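Local coordinates for adenylate cyclase-like protein (Chlamydia trachomatis, PDB 4QO6) that is a structural component of the type III secretion system, in its inner-membrane ring, and is represented here by part of its periplasmic region, at residues Asp71-Trp75 with Glu97-Phe101; Thr109-Ala113 with Ile136-Val140; Phe160-Val166 with Gly191-Lys196. One frame throughout, in Å; residues are numbered along the deposited sequence.

Contact 1: Asp71-Trp75 with Glu97-Phe101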
loop_
_atom_site.group_PDB
_atom_site.type_symbol
_atom_site.label_atom_id
_atom_site.label_comp_id
_atom_site.label_asym_id
_atom_site.label_seq_id
_atom_site.Cartn_x
_atom_site.Cartn_y
_atom_site.Cartn_z
ATOM N N ASP A 71 7.586 -7.720 14.817
ATOM C CA ASP A 71 7.148 -7.455 13.454
ATOM C C ASP A 71 7.978 -6.362 12.774
ATOM O O ASP A 71 8.175 -6.418 11.550
ATOM C CB ASP A 71 5.673 -7.121 13.416
ATOM C CG ASP A 71 4.780 -8.322 13.677
ATOM O OD1 ASP A 71 5.245 -9.475 13.633
ATOM O OD2 ASP A 71 3.570 -8.127 13.885
ATOM N N GLU A 72 8.493 -5.402 13.553
ATOM C CA GLU A 72 9.309 -4.294 12.988
ATOM C C GLU A 72 10.612 -4.794 12.342
ATOM O O GLU A 72 10.995 -4.313 11.295
ATOM C CB GLU A 72 9.626 -3.257 14.079
ATOM C CG GLU A 72 10.170 -1.940 13.631
ATOM C CD GLU A 72 10.568 -1.009 14.808
ATOM O OE1 GLU A 72 11.495 -1.312 15.665
ATOM O OE2 GLU A 72 9.915 0.046 14.862
ATOM N N ALA A 73 11.300 -5.712 13.008
ATOM C CA ALA A 73 12.514 -6.339 12.492
ATOM C C ALA A 73 12.142 -7.046 11.212
ATOM O O ALA A 73 12.865 -6.974 10.268
ATOM C CB ALA A 73 13.115 -7.351 13.491
ATOM N N VAL A 74 10.992 -7.711 11.200
ATOM C CA VAL A 74 10.480 -8.403 10.003
ATOM C C VAL A 74 10.256 -7.544 8.787
ATOM O O VAL A 74 10.880 -7.803 7.739
ATOM C CB VAL A 74 9.243 -9.238 10.268
ATOM C CG1 VAL A 74 8.785 -9.905 8.983
ATOM C CG2 VAL A 74 9.518 -10.324 11.355
ATOM N N TRP A 75 9.462 -6.488 8.884
ATOM C CA TRP A 75 9.284 -5.650 7.688
ATOM C C TRP A 75 10.461 -4.779 7.357
ATOM O O TRP A 75 10.643 -4.447 6.181
ATOM C CB TRP A 75 7.940 -4.868 7.651
ATOM C CG TRP A 75 7.659 -3.945 8.767
ATOM C CD1 TRP A 75 6.859 -4.192 9.831
ATOM C CD2 TRP A 75 8.145 -2.598 8.917
ATOM N NE1 TRP A 75 6.843 -3.091 10.687
ATOM C CE2 TRP A 75 7.624 -2.096 10.143
ATOM C CE3 TRP A 75 9.003 -1.797 8.180
ATOM C CZ2 TRP A 75 7.921 -0.784 10.627
ATOM C CZ3 TRP A 75 9.320 -0.466 8.669
ATOM C CH2 TRP A 75 8.736 0.016 9.879
ATOM N N GLU A 97 -0.710 -3.484 12.303
ATOM C CA GLU A 97 -0.874 -4.066 13.627
ATOM C C GLU A 97 -0.264 -5.452 13.746
ATOM O O GLU A 97 -0.024 -6.108 12.739
ATOM C CB GLU A 97 -2.327 -4.082 14.045
ATOM C CG GLU A 97 -3.303 -4.509 12.985
ATOM C CD GLU A 97 -4.576 -5.017 13.589
ATOM O OE1 GLU A 97 -4.495 -5.591 14.691
ATOM O OE2 GLU A 97 -5.652 -4.844 12.980
ATOM N N PRO A 98 -0.010 -5.880 14.992
ATOM C CA PRO A 98 0.638 -7.146 15.265
ATOM C C PRO A 98 0.032 -8.260 14.391
ATOM O O PRO A 98 -1.173 -8.397 14.309
ATOM C CB PRO A 98 0.358 -7.349 16.757
ATOM C CG PRO A 98 0.414 -5.913 17.295
ATOM C CD PRO A 98 -0.280 -5.110 16.244
ATOM N N GLY A 99 0.881 -8.971 13.648
ATOM C CA GLY A 99 0.411 -10.056 12.842
ATOM C C GLY A 99 -0.227 -9.689 11.514
ATOM O O GLY A 99 -0.651 -10.587 10.818
ATOM N N ILE A 100 -0.246 -8.425 11.124
ATOM C CA ILE A 100 -0.765 -8.029 9.803
ATOM C C ILE A 100 0.352 -7.287 9.074
ATOM O O ILE A 100 0.843 -6.265 9.596
ATOM C CB ILE A 100 -1.952 -7.026 9.861
ATOM C CG1 ILE A 100 -3.123 -7.495 10.745
ATOM C CG2 ILE A 100 -2.492 -6.771 8.472
ATOM C CD1 ILE A 100 -3.760 -8.803 10.332
ATOM N N PHE A 101 0.734 -7.796 7.882
ATOM C CA PHE A 101 1.725 -7.136 7.024
ATOM C C PHE A 101 1.053 -6.625 5.729
ATOM O O PHE A 101 0.200 -7.313 5.151
ATOM C CB PHE A 101 2.889 -8.085 6.669
ATOM C CG PHE A 101 3.691 -8.507 7.868
ATOM C CD1 PHE A 101 4.660 -7.679 8.395
ATOM C CD2 PHE A 101 3.392 -9.637 8.525
ATOM C CE1 PHE A 101 5.358 -8.019 9.510
ATOM C CE2 PHE A 101 4.117 -10.012 9.615
ATOM C CZ PHE A 101 5.084 -9.195 10.113
#
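Asp71 and Gly99 meet through one hydrogen bond. Gly99 N donates to Asp71 OD2 at 2.8 Å, and the N-H points almost straight at the acceptor (170°). It uses the syn lone pair of OD2, on the side of the other carboxylate oxygen. Asp71 OD1 is taken by His41 ND1, so the carboxylate is held at both oxygens. Gly99 belongs to a type II turn from Glu97 to Ile100, and its positive phi suits glycine. The turn is closed by Ile100 N to Glu97 O at 2.8 Å, and Asp71 grips its middle.

The apolar part centres on the Phe101 ring. Phe101 CB does not point at the helix, but CG lies anti to the carbonyl carbon (chi1 -64°), which carries CE1 and CZ to Asp71 and Val74. Val74 CG1 lies 3.9 Å from Phe101 CZ and approaches the ring obliquely. Trp75 CD1 and Phe101 CE1 meet edge by edge at 4.1 Å.

Two Asp71 oxygens also approach this ring. OD1 comes within 3.5 Å of Phe101 CZ, with carboxylate and ring planes 63° apart. Asp71 O lies at the ring edge, in its plane.

The contact joins the first turn of helix 71-83 to the start of strand 100-107 in the PD2 domain. Phe124 meets the Phe101 ring edge-to-face. Trp75 continues onto strand 92-95, and Asp71 is tied by backbone bonding to Val42 of the preceding domain's sheet.

Contact 2: Thr109-Ala113 with Ile136-Val140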
loop_
_atom_site.group_PDB
_atom_site.type_symbol
_atom_site.label_atom_id
_atom_site.label_comp_id
_atom_site.label_asym_id
_atom_site.label_seq_id
_atom_site.Cartn_x
_atom_site.Cartn_y
_atom_site.Cartn_z
ATOM N N THR A 109 3.601 -3.440 -14.708
ATOM C CA THR A 109 2.729 -4.424 -15.361
ATOM C C THR A 109 2.364 -5.619 -14.487
ATOM O O THR A 109 2.996 -5.834 -13.458
ATOM C CB THR A 109 3.447 -5.019 -16.600
ATOM O OG1 THR A 109 4.733 -5.536 -16.210
ATOM C CG2 THR A 109 3.611 -3.955 -17.680
ATOM N N GLU A 110 1.392 -6.423 -14.931
ATOM C CA GLU A 110 1.029 -7.697 -14.255
ATOM C C GLU A 110 2.174 -8.716 -14.183
ATOM O O GLU A 110 2.160 -9.618 -13.330
ATOM C CB GLU A 110 -0.164 -8.407 -14.933
ATOM C CG GLU A 110 -1.524 -7.776 -14.713
ATOM C CD GLU A 110 -2.167 -7.233 -15.996
ATOM O OE1 GLU A 110 -1.913 -7.768 -17.111
ATOM O OE2 GLU A 110 -2.958 -6.267 -15.892
ATOM N N GLU A 111 3.126 -8.602 -15.113
ATOM C CA GLU A 111 4.274 -9.505 -15.164
ATOM C C GLU A 111 5.239 -9.199 -14.004
ATOM O O GLU A 111 5.727 -10.106 -13.335
ATOM C CB GLU A 111 4.981 -9.403 -16.514
ATOM C CG GLU A 111 4.161 -9.947 -17.697
ATOM C CD GLU A 111 3.336 -8.882 -18.446
ATOM O OE1 GLU A 111 3.937 -7.993 -19.091
ATOM O OE2 GLU A 111 2.082 -8.934 -18.411
ATOM N N GLN A 112 5.499 -7.918 -13.775
ATOM C CA GLN A 112 6.223 -7.482 -12.586
ATOM C C GLN A 112 5.500 -7.840 -11.276
ATOM O O GLN A 112 6.151 -8.174 -10.279
ATOM C CB GLN A 112 6.441 -5.999 -12.612
ATOM C CG GLN A 112 7.354 -5.512 -13.699
ATOM C CD GLN A 112 7.920 -4.169 -13.311
ATOM O OE1 GLN A 112 7.276 -3.144 -13.500
ATOM N NE2 GLN A 112 9.118 -4.171 -12.714
ATOM N N ALA A 113 4.180 -7.778 -11.290
ATOM C CA ALA A 113 3.394 -8.273 -10.153
ATOM C C ALA A 113 3.622 -9.750 -9.873
ATOM O O ALA A 113 3.727 -10.149 -8.717
ATOM C CB ALA A 113 1.904 -7.998 -10.336
ATOM N N ILE A 136 -1.016 -1.738 -9.890
ATOM C CA ILE A 136 -0.410 -2.062 -11.225
ATOM C C ILE A 136 -0.698 -0.929 -12.237
ATOM O O ILE A 136 -1.846 -0.639 -12.537
ATOM C CB ILE A 136 -0.915 -3.405 -11.811
ATOM C CG1 ILE A 136 -0.795 -4.554 -10.790
ATOM C CG2 ILE A 136 -0.164 -3.762 -13.092
ATOM C CD1 ILE A 136 0.577 -4.685 -10.162
ATOM N N GLU A 137 0.335 -0.285 -12.743
ATOM C CA GLU A 137 0.150 0.863 -13.646
ATOM C C GLU A 137 -0.650 0.555 -14.920
ATOM O O GLU A 137 -1.578 1.270 -15.242
ATOM C CB GLU A 137 1.489 1.536 -13.975
ATOM C CG GLU A 137 2.003 2.409 -12.829
ATOM C CD GLU A 137 3.488 2.762 -12.921
ATOM O OE1 GLU A 137 4.163 2.386 -13.918
ATOM O OE2 GLU A 137 3.975 3.453 -11.989
ATOM N N SER A 138 -0.340 -0.543 -15.598
ATOM C CA SER A 138 -1.124 -0.970 -16.750
ATOM C C SER A 138 -2.623 -1.083 -16.415
ATOM O O SER A 138 -3.452 -0.767 -17.245
ATOM C CB SER A 138 -0.597 -2.290 -17.336
ATOM O OG SER A 138 -0.934 -3.402 -16.523
ATOM N N GLN A 139 -2.982 -1.493 -15.204
ATOM C CA GLN A 139 -4.406 -1.577 -14.833
ATOM C C GLN A 139 -5.071 -0.217 -14.622
ATOM O O GLN A 139 -6.237 -0.013 -14.986
ATOM C CB GLN A 139 -4.613 -2.470 -13.600
ATOM C CG GLN A 139 -4.442 -3.939 -13.936
ATOM C CD GLN A 139 -4.292 -4.855 -12.713
ATOM O OE1 GLN A 139 -4.625 -4.482 -11.575
ATOM N NE2 GLN A 139 -3.777 -6.072 -12.951
ATOM N N VAL A 140 -4.345 0.714 -14.033
ATOM C CA VAL A 140 -4.909 2.023 -13.718
ATOM C C VAL A 140 -5.139 2.791 -15.003
ATOM O O VAL A 140 -6.057 3.588 -15.088
ATOM C CB VAL A 140 -3.973 2.851 -12.852
ATOM C CG1 VAL A 140 -4.578 4.224 -12.566
ATOM C CG2 VAL A 140 -3.721 2.115 -11.539
#
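Glu110 and Gln139 both have chi1 near -74°, which places CG beside the backbone N in each. From there the two chains differ. Glu110 bends at chi2 (115°), whereas Gln139 runs extended beyond CG. The bend turns the carboxylate toward the amide, and the two flat groups end nearly coplanar, with planes 24° apart.

One hydrogen bond joins them. Gln139 NE2 donates to Glu110 OE2 at 3.1 Å. The oxygen is met on its anti side, slightly out of the carboxylate plane, while the bond lies close to the amide plane of Gln139. Ser138 OG is also near this carboxylate, 3.6 Å from Glu110 OE2.

Ile136 supplies the apolar part with two branches. CG2 presses on the backbone at the helix start, 3.4 Å from Thr109 C and 3.6 Å from Glu110 N. CD1 reaches further along the helix and touches Ala113 CB at 3.6 Å. Ser138 stands beside Thr109, its OG 4.0 Å from Thr109 CA.

Thr109 and Ile136 are both N-cap residues. Thr109 OG1 accepts a weak bond from Gln112 N at 3.5 Å. Backbone hydrogen bonds between Glu137 and Leu107 and between Ser138 and Lys108 tie the second helix start to the residues leading into the first.

The arrangement is a surface meeting of two helix N-termini, each following a strand of the PD2 sheet. It lies at the junction between the PD2 and BON domains, two related modules of the BON clan joined in series.

Contact 3: Phe160-Val166 with Gly191-Lys196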
loop_
_atom_site.group_PDB
_atom_site.type_symbol
_atom_site.label_atom_id
_atom_site.label_comp_id
_atom_site.label_asym_id
_atom_site.label_seq_id
_atom_site.Cartn_x
_atom_site.Cartn_y
_atom_site.Cartn_z
ATOM N N PHE A 160 0.345 6.910 -17.204
ATOM C CA PHE A 160 0.295 6.774 -15.743
ATOM C C PHE A 160 1.544 6.108 -15.173
ATOM O O PHE A 160 1.861 4.967 -15.530
ATOM C CB PHE A 160 -0.908 5.978 -15.302
ATOM C CG PHE A 160 -1.024 5.883 -13.825
ATOM C CD1 PHE A 160 -1.471 6.977 -13.091
ATOM C CD2 PHE A 160 -0.644 4.717 -13.151
ATOM C CE1 PHE A 160 -1.540 6.914 -11.727
ATOM C CE2 PHE A 160 -0.738 4.653 -11.773
ATOM C CZ PHE A 160 -1.193 5.758 -11.065
ATOM N N THR A 161 2.273 6.830 -14.337
ATOM C CA THR A 161 3.417 6.250 -13.624
ATOM C C THR A 161 3.538 6.888 -12.239
ATOM O O THR A 161 3.456 8.099 -12.115
ATOM C CB THR A 161 4.789 6.409 -14.344
ATOM O OG1 THR A 161 5.341 7.673 -14.037
ATOM C CG2 THR A 161 4.697 6.291 -15.869
ATOM N N ASN A 162 3.671 6.029 -11.222
ATOM C CA ASN A 162 4.008 6.401 -9.883
ATOM C C ASN A 162 3.012 7.346 -9.260
ATOM O O ASN A 162 3.411 8.272 -8.549
ATOM C CB ASN A 162 5.411 6.978 -9.807
ATOM C CG ASN A 162 6.050 6.739 -8.443
ATOM O OD1 ASN A 162 6.125 5.591 -7.959
ATOM N ND2 ASN A 162 6.476 7.816 -7.794
ATOM N N GLY A 163 1.716 7.092 -9.504
ATOM C CA GLY A 163 0.615 7.868 -8.896
ATOM C C GLY A 163 0.275 9.112 -9.706
ATOM O O GLY A 163 -0.641 9.884 -9.334
ATOM N N GLU A 164 1.030 9.316 -10.795
ATOM C CA GLU A 164 0.863 10.504 -11.649
ATOM C C GLU A 164 0.274 10.195 -13.044
ATOM O O GLU A 164 0.844 9.426 -13.858
ATOM C CB GLU A 164 2.197 11.253 -11.776
ATOM C CG GLU A 164 2.021 12.644 -12.352
ATOM C CD GLU A 164 3.325 13.382 -12.550
ATOM O OE1 GLU A 164 4.043 13.143 -13.570
ATOM O OE2 GLU A 164 3.605 14.209 -11.672
ATOM N N ALA A 165 -0.925 10.718 -13.246
ATOM C CA ALA A 165 -1.621 10.683 -14.537
ATOM C C ALA A 165 -1.309 11.921 -15.421
ATOM O O ALA A 165 -1.585 13.050 -14.997
ATOM C CB ALA A 165 -3.117 10.645 -14.279
ATOM N N VAL A 166 -0.866 11.686 -16.652
ATOM C CA VAL A 166 -0.606 12.750 -17.638
ATOM C C VAL A 166 -1.600 12.696 -18.829
ATOM O O VAL A 166 -1.719 11.683 -19.528
ATOM C CB VAL A 166 0.850 12.715 -18.210
ATOM C CG1 VAL A 166 1.104 13.913 -19.097
ATOM C CG2 VAL A 166 1.932 12.749 -17.128
ATOM N N GLY A 191 -5.056 4.303 -7.241
ATOM C CA GLY A 191 -3.827 4.887 -6.702
ATOM C C GLY A 191 -3.340 6.125 -7.443
ATOM O O GLY A 191 -2.171 6.201 -7.797
ATOM N N ILE A 192 -4.236 7.099 -7.643
ATOM C CA ILE A 192 -3.910 8.335 -8.333
ATOM C C ILE A 192 -3.672 9.448 -7.351
ATOM O O ILE A 192 -4.594 9.828 -6.626
ATOM C CB ILE A 192 -5.031 8.720 -9.314
ATOM C CG1 ILE A 192 -4.976 7.768 -10.514
ATOM C CG2 ILE A 192 -4.864 10.149 -9.786
ATOM C CD1 ILE A 192 -6.132 7.932 -11.450
ATOM N N ARG A 193 -2.440 9.971 -7.353
ATOM C CA ARG A 193 -2.033 11.111 -6.518
ATOM C C ARG A 193 -2.084 12.460 -7.242
ATOM O O ARG A 193 -2.344 13.490 -6.622
ATOM C CB ARG A 193 -0.599 10.921 -6.014
ATOM C CG ARG A 193 -0.404 9.819 -4.989
ATOM C CD ARG A 193 1.067 9.442 -4.929
ATOM N NE ARG A 193 1.370 8.484 -3.869
ATOM C CZ ARG A 193 2.585 7.980 -3.620
ATOM N NH1 ARG A 193 3.646 8.328 -4.354
ATOM N NH2 ARG A 193 2.741 7.109 -2.629
ATOM N N ALA A 194 -1.797 12.476 -8.532
ATOM C CA ALA A 194 -1.830 13.728 -9.302
ATOM C C ALA A 194 -2.239 13.506 -10.749
ATOM O O ALA A 194 -1.814 12.487 -11.386
ATOM C CB ALA A 194 -0.451 14.379 -9.285
ATOM N N VAL A 195 -3.014 14.464 -11.277
ATOM C CA VAL A 195 -3.272 14.531 -12.742
ATOM C C VAL A 195 -2.587 15.742 -13.348
ATOM O O VAL A 195 -2.824 16.843 -12.910
ATOM C CB VAL A 195 -4.766 14.619 -13.066
ATOM C CG1 VAL A 195 -4.979 14.681 -14.583
ATOM C CG2 VAL A 195 -5.500 13.421 -12.456
ATOM N N LYS A 196 -1.697 15.534 -14.304
ATOM C CA LYS A 196 -1.076 16.630 -15.039
ATOM C C LYS A 196 -1.817 16.792 -16.370
ATOM O O LYS A 196 -1.689 15.937 -17.247
ATOM C CB LYS A 196 0.401 16.346 -15.358
ATOM C CG LYS A 196 1.368 16.200 -14.178
ATOM C CD LYS A 196 1.862 17.537 -13.650
ATOM C CE LYS A 196 2.825 17.354 -12.469
ATOM N NZ LYS A 196 2.485 18.229 -11.299
#
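Gly163 O takes two backbone donors from the opposite segment. Arg193 N lies 2.7 Å from Gly163 O, in the carbonyl plane on a lone pair, with the N-H bent to 144°. Ala194 N reaches the same oxygen at 2.9 Å, tilted 20° from that plane. Beyond this fork the pairing is regular. Ala165 N donates to Ala194 O at 2.7 Å, and Ala165 O accepts from Lys196 N at 2.6 Å. Both donors approach their carbonyls nearly end-on. CA-H...O contacts add to the pairing, as from Val195 CA to Ala165 O.

These are parallel strands, 164-166 beside 194-196, with axes 21° apart. They are the two strands of a beta-alpha-beta unit in the BON domain, with helix 176-187 as the connection. Strand 157-161 pairs antiparallel on the other side of strand 164-172, through a type I' turn from Thr161 to Glu164.

Gly191 O has Tyr106 OH as its hydrogen-bond partner. It also sits at the edge of the Phe160 ring, in plane, 3.4 Å from Phe160 CZ. Phe160 CE1 touches Ile192 CG1 at 3.7 Å. Ala165 and Val195 share one sheet face; Glu164, Val166, Ala194 and Lys196 share the other. There the extended Glu164 chain runs obliquely against the bent Lys196 chain. Glu164 OE2 is 3.3 Å from Lys196 CE but 4.2 Å from Lys196 NZ, too far for a salt bridge.

From the N terminus the three contacts follow in series, and none nests in or crosses another. Contact 1 closes first and ties the start of helix 71-83 to strand 100-107; the rest of that helix and strand 92-95 lie in its loop. Contact 2 then closes a loop through the rest of helix 110-123 and most of strand 130-136, at the passage into the BON domain. Contact 3 comes last, pairing strands 164-172 and 194-202 around helix 176-187. Contacts 2 and 3 touch: Glu137 OE2 probably accepts from Asn162 N, while Glu137 and Val140 pack on Phe160. Contact 1 lies apart, its centre 26 Å from contact 2 and 29 Å from contact 3, on the opposite side of the chain's centre.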